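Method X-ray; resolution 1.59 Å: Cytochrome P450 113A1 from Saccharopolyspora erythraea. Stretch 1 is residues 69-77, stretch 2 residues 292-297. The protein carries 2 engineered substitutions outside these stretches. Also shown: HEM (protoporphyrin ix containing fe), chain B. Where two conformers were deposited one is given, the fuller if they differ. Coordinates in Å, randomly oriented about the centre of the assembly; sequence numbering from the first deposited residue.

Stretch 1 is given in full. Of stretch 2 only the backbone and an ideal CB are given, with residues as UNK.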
ATOM      1  N   PHE A  69       4.992 -20.953  -2.248  1.00 10.72           N
ATOM      2  CA  PHE A  69       5.387 -19.684  -1.694  1.00 10.30           C
ATOM      3  C   PHE A  69       4.318 -19.190  -0.739  1.00 11.28           C
ATOM      4  O   PHE A  69       3.381 -18.515  -1.129  1.00 11.79           O
ATOM      5  CB  PHE A  69       5.645 -18.662  -2.820  1.00 10.57           C
ATOM      6  CG  PHE A  69       6.765 -19.091  -3.739  1.00  9.70           C
ATOM      7  CD1 PHE A  69       6.442 -19.657  -4.960  1.00 10.27           C
ATOM      8  CD2 PHE A  69       8.108 -18.938  -3.361  1.00  9.52           C
ATOM      9  CE1 PHE A  69       7.470 -20.095  -5.862  1.00 13.20           C
ATOM     10  CE2 PHE A  69       9.176 -19.371  -4.252  1.00  9.30           C
ATOM     11  CZ  PHE A  69       8.829 -19.920  -5.495  1.00 11.74           C
ATOM     12  N   SER A  70       4.512 -19.561   0.513  1.00 10.85           N
ATOM     13  CA  SER A  70       3.554 -19.226   1.579  1.00 11.00           C
ATOM     14  C   SER A  70       3.556 -17.751   1.946  1.00 12.11           C
ATOM     15  O   SER A  70       4.594 -17.084   1.848  1.00 11.52           O
ATOM     16  CB  SER A  70       3.864 -20.099   2.804  1.00 12.27           C
ATOM     17  OG  SER A  70       3.125 -19.606   3.936  1.00 12.79           O
ATOM     18  N   SER A  71       2.388 -17.227   2.371  1.00 12.17           N
ATOM     19  CA  SER A  71       2.301 -15.878   2.845  1.00 13.59           C
ATOM     20  C   SER A  71       2.493 -15.769   4.333  1.00 15.18           C
ATOM     21  O   SER A  71       2.429 -14.674   4.870  1.00 16.49           O
ATOM     22  CB  SER A  71       0.954 -15.244   2.464  1.00 13.54           C
ATOM     23  OG  SER A  71       0.944 -14.962   1.088  1.00 12.24           O
ATOM     24  N   ASP A  72       2.735 -16.892   4.990  1.00 15.82           N
ATOM     25  CA  ASP A  72       2.919 -16.907   6.431  1.00 18.44           C
ATOM     26  C   ASP A  72       4.404 -16.648   6.715  1.00 20.59           C
ATOM     27  O   ASP A  72       5.214 -17.554   6.506  1.00 22.66           O
ATOM     28  CB  ASP A  72       2.452 -18.258   6.936  1.00 18.74           C
ATOM     29  CG  ASP A  72       2.562 -18.397   8.454  1.00 19.14           C
ATOM     30  OD1 ASP A  72       2.263 -19.499   8.924  1.00 26.27           O
ATOM     31  OD2 ASP A  72       2.988 -17.423   9.102  1.00 23.49           O
ATOM     32  N   PRO A  73       4.774 -15.430   7.177  1.00 22.90           N
ATOM     33  CA  PRO A  73       6.220 -15.176   7.366  1.00 23.43           C
ATOM     34  C   PRO A  73       6.758 -15.877   8.581  1.00 24.80           C
ATOM     35  O   PRO A  73       7.994 -15.997   8.695  1.00 23.81           O
ATOM     36  CB  PRO A  73       6.316 -13.670   7.624  1.00 23.46           C
ATOM     37  CG  PRO A  73       4.957 -13.268   8.137  1.00 24.12           C
ATOM     38  CD  PRO A  73       3.950 -14.262   7.572  1.00 23.55           C
ATOM     39  N   THR A  74       5.857 -16.313   9.470  1.00 26.14           N
ATOM     40  CA  THR A  74       6.233 -16.833  10.789  1.00 27.40           C
ATOM     41  C   THR A  74       6.936 -18.184  10.640  1.00 28.35           C
ATOM     42  O   THR A  74       7.689 -18.612  11.529  1.00 28.57           O
ATOM     43  CB  THR A  74       5.019 -16.935  11.820  1.00 27.33           C
ATOM     44  OG1 THR A  74       4.127 -18.017  11.498  1.00 27.14           O
ATOM     45  CG2 THR A  74       4.221 -15.636  11.895  1.00 28.32           C
ATOM     46  N   ARG A  75       6.711 -18.825   9.489  1.00 28.31           N
ATOM     47  CA  ARG A  75       7.358 -20.094   9.175  1.00 28.56           C
ATOM     48  C   ARG A  75       8.890 -20.015   9.334  1.00 28.17           C
ATOM     49  O   ARG A  75       9.543 -21.012   9.725  1.00 28.71           O
ATOM     50  CB  ARG A  75       6.987 -20.520   7.746  1.00 27.99           C
ATOM     51  CG  ARG A  75       5.482 -20.858   7.552  1.00 28.17           C
ATOM     52  CD  ARG A  75       5.145 -21.410   6.138  1.00 28.44           C
ATOM     53  NE  ARG A  75       5.773 -22.721   5.904  1.00 24.91           N
ATOM     54  CZ  ARG A  75       5.114 -23.871   5.732  1.00 28.59           C
ATOM     55  NH1 ARG A  75       3.782 -23.927   5.764  1.00 33.21           N
ATOM     56  NH2 ARG A  75       5.799 -24.992   5.519  1.00 32.38           N
ATOM     57  N   VAL A  76       9.457 -18.839   9.049  1.00 27.53           N
ATOM     58  CA  VAL A  76      10.916 -18.644   9.071  1.00 27.48           C
ATOM     59  C   VAL A  76      11.388 -17.706  10.215  1.00 27.75           C
ATOM     60  O   VAL A  76      12.550 -17.269  10.247  1.00 27.53           O
ATOM     61  CB  VAL A  76      11.431 -18.126   7.672  1.00 28.24           C
ATOM     62  CG1 VAL A  76      11.121 -19.156   6.596  1.00 26.88           C
ATOM     63  CG2 VAL A  76      10.766 -16.815   7.320  1.00 27.59           C
ATOM     64  N   ILE A  77      10.472 -17.359  11.119  1.00 27.84           N
ATOM     65  CA  ILE A  77      10.806 -16.474  12.239  1.00 28.60           C
ATOM     66  C   ILE A  77      10.720 -17.282  13.508  1.00 29.45           C
ATOM     67  O   ILE A  77       9.637 -17.755  13.895  1.00 28.02           O
ATOM     68  CB  ILE A  77       9.888 -15.226  12.348  1.00 28.72           C
ATOM     69  CG1 ILE A  77       9.988 -14.356  11.084  1.00 27.79           C
ATOM     70  CG2 ILE A  77      10.287 -14.390  13.563  1.00 29.01           C
ATOM     71  CD1 ILE A  77       8.805 -13.392  10.899  1.00 28.30           C
ATOM     72  N   UNK A 292       6.631 -10.219   0.496  1.00 13.09           N
ATOM     73  CA  UNK A 292       7.396 -11.337   1.039  1.00 12.69           C
ATOM     74  C   UNK A 292       6.608 -12.607   1.026  1.00 12.52           C
ATOM     75  O   UNK A 292       5.378 -12.605   1.239  1.00 11.36           O
ATOM     76  CB  UNK A 292       7.857 -11.035   2.466  1.00 12.69           C
ATOM     77  N   UNK A 293       7.327 -13.685   0.726  1.00 11.17           N
ATOM     78  CA  UNK A 293       6.797 -15.083   0.794  1.00 10.18           C
ATOM     79  C   UNK A 293       7.804 -15.964   1.524  1.00 11.49           C
ATOM     80  O   UNK A 293       8.948 -15.561   1.730  1.00 10.94           O
ATOM     81  CB  UNK A 293       6.522 -15.645  -0.602  1.00 10.18           C
ATOM     82  N   UNK A 294       7.375 -17.167   1.907  1.00 11.48           N
ATOM     83  CA  UNK A 294       8.335 -18.131   2.474  1.00 11.07           C
ATOM     84  C   UNK A 294       8.194 -19.445   1.715  1.00 11.41           C
ATOM     85  O   UNK A 294       7.090 -19.906   1.492  1.00 11.74           O
ATOM     86  CB  UNK A 294       8.104 -18.339   3.972  1.00 11.07           C
ATOM     87  N   UNK A 295       9.300 -20.052   1.293  1.00 11.20           N
ATOM     88  CA  UNK A 295       9.170 -21.316   0.566  1.00 11.12           C
ATOM     89  C   UNK A 295       8.777 -22.447   1.523  1.00 11.18           C
ATOM     90  O   UNK A 295       9.287 -22.546   2.650  1.00 12.03           O
ATOM     91  CB  UNK A 295      10.477 -21.657  -0.152  1.00 11.12           C
ATOM     92  N   UNK A 296       7.892 -23.292   1.043  1.00 11.91           N
ATOM     93  CA  UNK A 296       7.446 -24.446   1.859  1.00 12.28           C
ATOM     94  C   UNK A 296       8.217 -25.720   1.514  1.00 14.35           C
ATOM     95  O   UNK A 296       8.034 -26.748   2.169  1.00 15.56           O
ATOM     96  CB  UNK A 296       5.948 -24.688   1.661  1.00 12.28           C
ATOM     97  N   UNK A 297       9.010 -25.633   0.457  1.00 12.93           N
ATOM     98  CA  UNK A 297       9.772 -26.752  -0.091  1.00 13.31           C
ATOM     99  C   UNK A 297      10.835 -26.222  -1.022  1.00 13.60           C
ATOM    100  O   UNK A 297      10.771 -25.080  -1.461  1.00 13.30           O
ATOM    101  CB  UNK A 297       8.861 -27.740  -0.822  1.00 13.31           C
TER
HETATM  102  CHA HEM B 412      -3.405  -6.725  -0.208  1.00 12.24           C
HETATM  103  CHB HEM B 412      -1.204  -2.915  -2.319  1.00 10.52           C
HETATM  104  CHC HEM B 412      -4.738  -0.019  -0.703  1.00 14.69           C
HETATM  105  CHD HEM B 412      -6.466  -3.637   2.052  1.00 13.38           C
HETATM  106  C1A HEM B 412      -2.570  -5.926  -0.963  1.00 11.79           C
HETATM  107  C2A HEM B 412      -1.405  -6.416  -1.707  1.00 11.12           C
HETATM  108  C3A HEM B 412      -0.792  -5.372  -2.272  1.00 10.18           C
HETATM  109  C4A HEM B 412      -1.531  -4.179  -1.911  1.00 10.32           C
HETATM  110  CMA HEM B 412       0.493  -5.391  -3.128  1.00 10.50           C
HETATM  111  CAA HEM B 412      -0.983  -7.892  -1.840  1.00 11.83           C
HETATM  112  CBA HEM B 412      -0.171  -8.353  -0.644  1.00 12.51           C
HETATM  113  CGA HEM B 412       0.477  -9.720  -0.874  1.00 13.91           C
HETATM  114  O1A HEM B 412       0.281 -10.326  -1.965  1.00 13.54           O
HETATM  115  O2A HEM B 412       1.154 -10.197   0.091  1.00 12.07           O
HETATM  116  C1B HEM B 412      -1.992  -1.791  -2.066  1.00 11.04           C
HETATM  117  C2B HEM B 412      -1.758  -0.479  -2.614  1.00 11.14           C
HETATM  118  C3B HEM B 412      -2.748   0.331  -2.172  1.00 12.51           C
HETATM  119  C4B HEM B 412      -3.607  -0.496  -1.332  1.00 12.70           C
HETATM  120  CMB HEM B 412      -0.549  -0.220  -3.537  1.00 12.64           C
HETATM  121  CAB HEM B 412      -3.005   1.834  -2.392  1.00 14.56           C
HETATM  122  CBB HEM B 412      -2.689   2.383  -3.520  1.00 16.65           C
HETATM  123  C1C HEM B 412      -5.506  -0.745   0.182  1.00 13.35           C
HETATM  124  C2C HEM B 412      -6.655  -0.227   0.907  1.00 14.47           C
HETATM  125  C3C HEM B 412      -7.134  -1.229   1.673  1.00 13.07           C
HETATM  126  C4C HEM B 412      -6.309  -2.417   1.439  1.00 12.68           C
HETATM  127  CMC HEM B 412      -7.160   1.233   0.752  1.00 15.87           C
HETATM  128  CAC HEM B 412      -8.307  -1.225   2.673  1.00 17.74           C
HETATM  129  CBC HEM B 412      -9.450  -0.577   2.449  1.00 22.66           C
HETATM  130  C1D HEM B 412      -5.771  -4.751   1.690  1.00 11.76           C
HETATM  131  C2D HEM B 412      -5.991  -6.027   2.290  1.00 13.95           C
HETATM  132  C3D HEM B 412      -5.074  -6.976   1.589  1.00 12.38           C
HETATM  133  C4D HEM B 412      -4.360  -6.191   0.627  1.00 10.73           C
HETATM  134  CMD HEM B 412      -6.984  -6.371   3.441  1.00 14.33           C
HETATM  135  CAD HEM B 412      -4.891  -8.481   1.852  1.00 11.56           C
HETATM  136  CBD HEM B 412      -5.793  -9.324   0.930  1.00 11.86           C
HETATM  137  CGD HEM B 412      -5.508 -10.781   1.125  1.00 13.11           C
HETATM  138  O1D HEM B 412      -4.492 -11.148   1.739  1.00 12.77           O
HETATM  139  O2D HEM B 412      -6.332 -11.589   0.646  1.00 12.70           O
HETATM  140  NA  HEM B 412      -2.640  -4.532  -1.129  1.00 10.32           N
HETATM  141  NB  HEM B 412      -3.111  -1.784  -1.238  1.00 10.64           N
HETATM  142  NC  HEM B 412      -5.332  -2.062   0.561  1.00 10.67           N
HETATM  143  ND  HEM B 412      -4.785  -4.878   0.690  1.00 10.46           N
HETATM  144 FE   HEM B 412      -4.046  -3.342  -0.414  1.00 12.77          FE

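Position 292 has extended backbone angles (-114/142), and its ideal CB points sideways, with no atom of stretch 1 within 5.5 Å. Stretch 1 therefore sets no preference. The residue is Gln292; a water lies within hydrogen-bonding reach of both Gln292 O (water O to Gln292 O, 2.6 Å) and Ser71 O (water O to Ser71 O, 3.1 Å), and can donate to either.

At position 293 the ideal CB points toward stretch 1, 3.4 Å from Ser70 O and 3.8 Å from Phe69 CB. Ahead lie the carbonyl of Phe69, the hydroxyl of Ser71 and, farther on, the heme propionate oxygens O1A and O2A. A medium aliphatic chain could pack here, but the carboxylate favours a long cationic one, lysine or arginine. The residue is Arg293. Its guanidinium grips both propionate oxygens, NH2 to HEM O1A at 2.8 Å (angle 176°) and NH1 to HEM O2A at 2.9 Å, while NH1 also donates to Gln292 O at 3.0 Å. Ser71 OG lies over one guanidinium face, 3.4 Å from Arg293 NE, but the angle is too poor for a hydrogen bond. Instead NE donates to a water at 3.0 Å, and that water, which can donate to Phe69 O, lies 2.9 Å from it.

Position 294 pairs with Ser70 as an antiparallel hydrogen-bonded pair: Ser70 N to the carbonyl O of 294, and the N of 294 to Ser70 O, both 2.8 Å. Its ideal CB shares a sheet face with the Ser70 side chain, 3.9 Å from Asp72 O and 4.1 Å from Val76 CG1. An acceptor beside an aliphatic surface suits a small side chain: serine for the acceptor, valine for the surface, threonine for both. Thr294 (chi1 p) donates from OG1 to Asp72 O at 3.0 Å, and its CG2 packs 3.5 Å from Val76 CG2.

Position 295 pairs with Phe69 without hydrogen bonds, and the two side chains share a face. With Phe69 CD2 4.8 Å from the ideal CB, several beta-branched or aliphatic residues would fit. Thr295 sets CG2 3.7 Å from Phe69 CE2, oblique to the ring; OG1 is hydrogen-bonded elsewhere in the structure.

At position 296 the ideal CB points toward stretch 1, 3.9 Å from Arg75 NH2 and 5.2 Å from Ser70 CB. An acidic, polar or small aliphatic group is plausible. Thr296 places CG2 over one guanidinium face, 3.7 Å from Arg75 CZ, and 3.7 Å from Ser70 CB.

Position 297 points sideways, beyond 5.5 Å of stretch 1, leaving the choice open; it is Lys297, without contact.

Stretch 2 (292-297) QRTTTK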
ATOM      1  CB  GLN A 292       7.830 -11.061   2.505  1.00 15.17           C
ATOM      2  CG  GLN A 292       9.000 -10.030   2.518  0.70 17.85           C
ATOM      3  CD  GLN A 292       8.518  -8.591   2.398  0.70 24.51           C
ATOM      4  OE1 GLN A 292       9.026  -7.783   1.595  0.70 26.17           O
ATOM      5  NE2 GLN A 292       7.536  -8.257   3.211  0.70 23.99           N
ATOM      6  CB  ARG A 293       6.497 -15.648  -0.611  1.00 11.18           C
ATOM      7  CG  ARG A 293       5.496 -14.819  -1.399  1.00  9.34           C
ATOM      8  CD  ARG A 293       4.107 -14.946  -0.717  1.00  8.47           C
ATOM      9  NE  ARG A 293       3.011 -14.425  -1.552  1.00 10.29           N
ATOM     10  CZ  ARG A 293       2.469 -13.215  -1.410  1.00 11.82           C
ATOM     11  NH1 ARG A 293       2.961 -12.318  -0.550  1.00 10.66           N
ATOM     12  NH2 ARG A 293       1.393 -12.901  -2.125  1.00 12.71           N
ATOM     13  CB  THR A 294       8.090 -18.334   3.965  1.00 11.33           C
ATOM     14  OG1 THR A 294       6.731 -18.723   4.180  0.60 14.55           O
ATOM     15  CG2 THR A 294       8.409 -17.065   4.724  0.60 12.45           C
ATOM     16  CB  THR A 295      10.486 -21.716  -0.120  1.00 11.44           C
ATOM     17  OG1 THR A 295      11.528 -21.736   0.846  1.00 11.19           O
ATOM     18  CG2 THR A 295      10.848 -20.668  -1.179  1.00 11.36           C
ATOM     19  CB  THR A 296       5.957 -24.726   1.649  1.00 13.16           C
ATOM     20  OG1 THR A 296       5.684 -25.072   0.283  1.00 12.95           O
ATOM     21  CG2 THR A 296       5.185 -23.451   2.013  1.00 13.72           C
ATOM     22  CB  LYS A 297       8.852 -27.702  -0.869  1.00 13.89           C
ATOM     23  CG  LYS A 297       8.051 -27.022  -1.985  0.50 14.31           C
ATOM     24  CD  LYS A 297       7.086 -27.998  -2.616  0.50 16.65           C
ATOM     25  CE  LYS A 297       6.556 -27.455  -3.919  0.50 16.65           C
ATOM     26  NZ  LYS A 297       6.125 -28.586  -4.830  0.50 21.86           N
TER
HETATM   27  O   HOH W   1       2.831 -16.769  -3.343  1.00 13.08           O
HETATM   28  O   HOH W   2       4.749 -12.906   3.779  1.00 30.00           O
HETATM   29  O   HOH W   3       8.221 -22.718   5.245  1.00 27.58           O
HETATM   30  O   HOH W   4       8.399 -26.167   4.986  1.00 35.13           O
HETATM   31  O   HOH W   5      -2.625  -2.923   1.235  1.00 27.42           O
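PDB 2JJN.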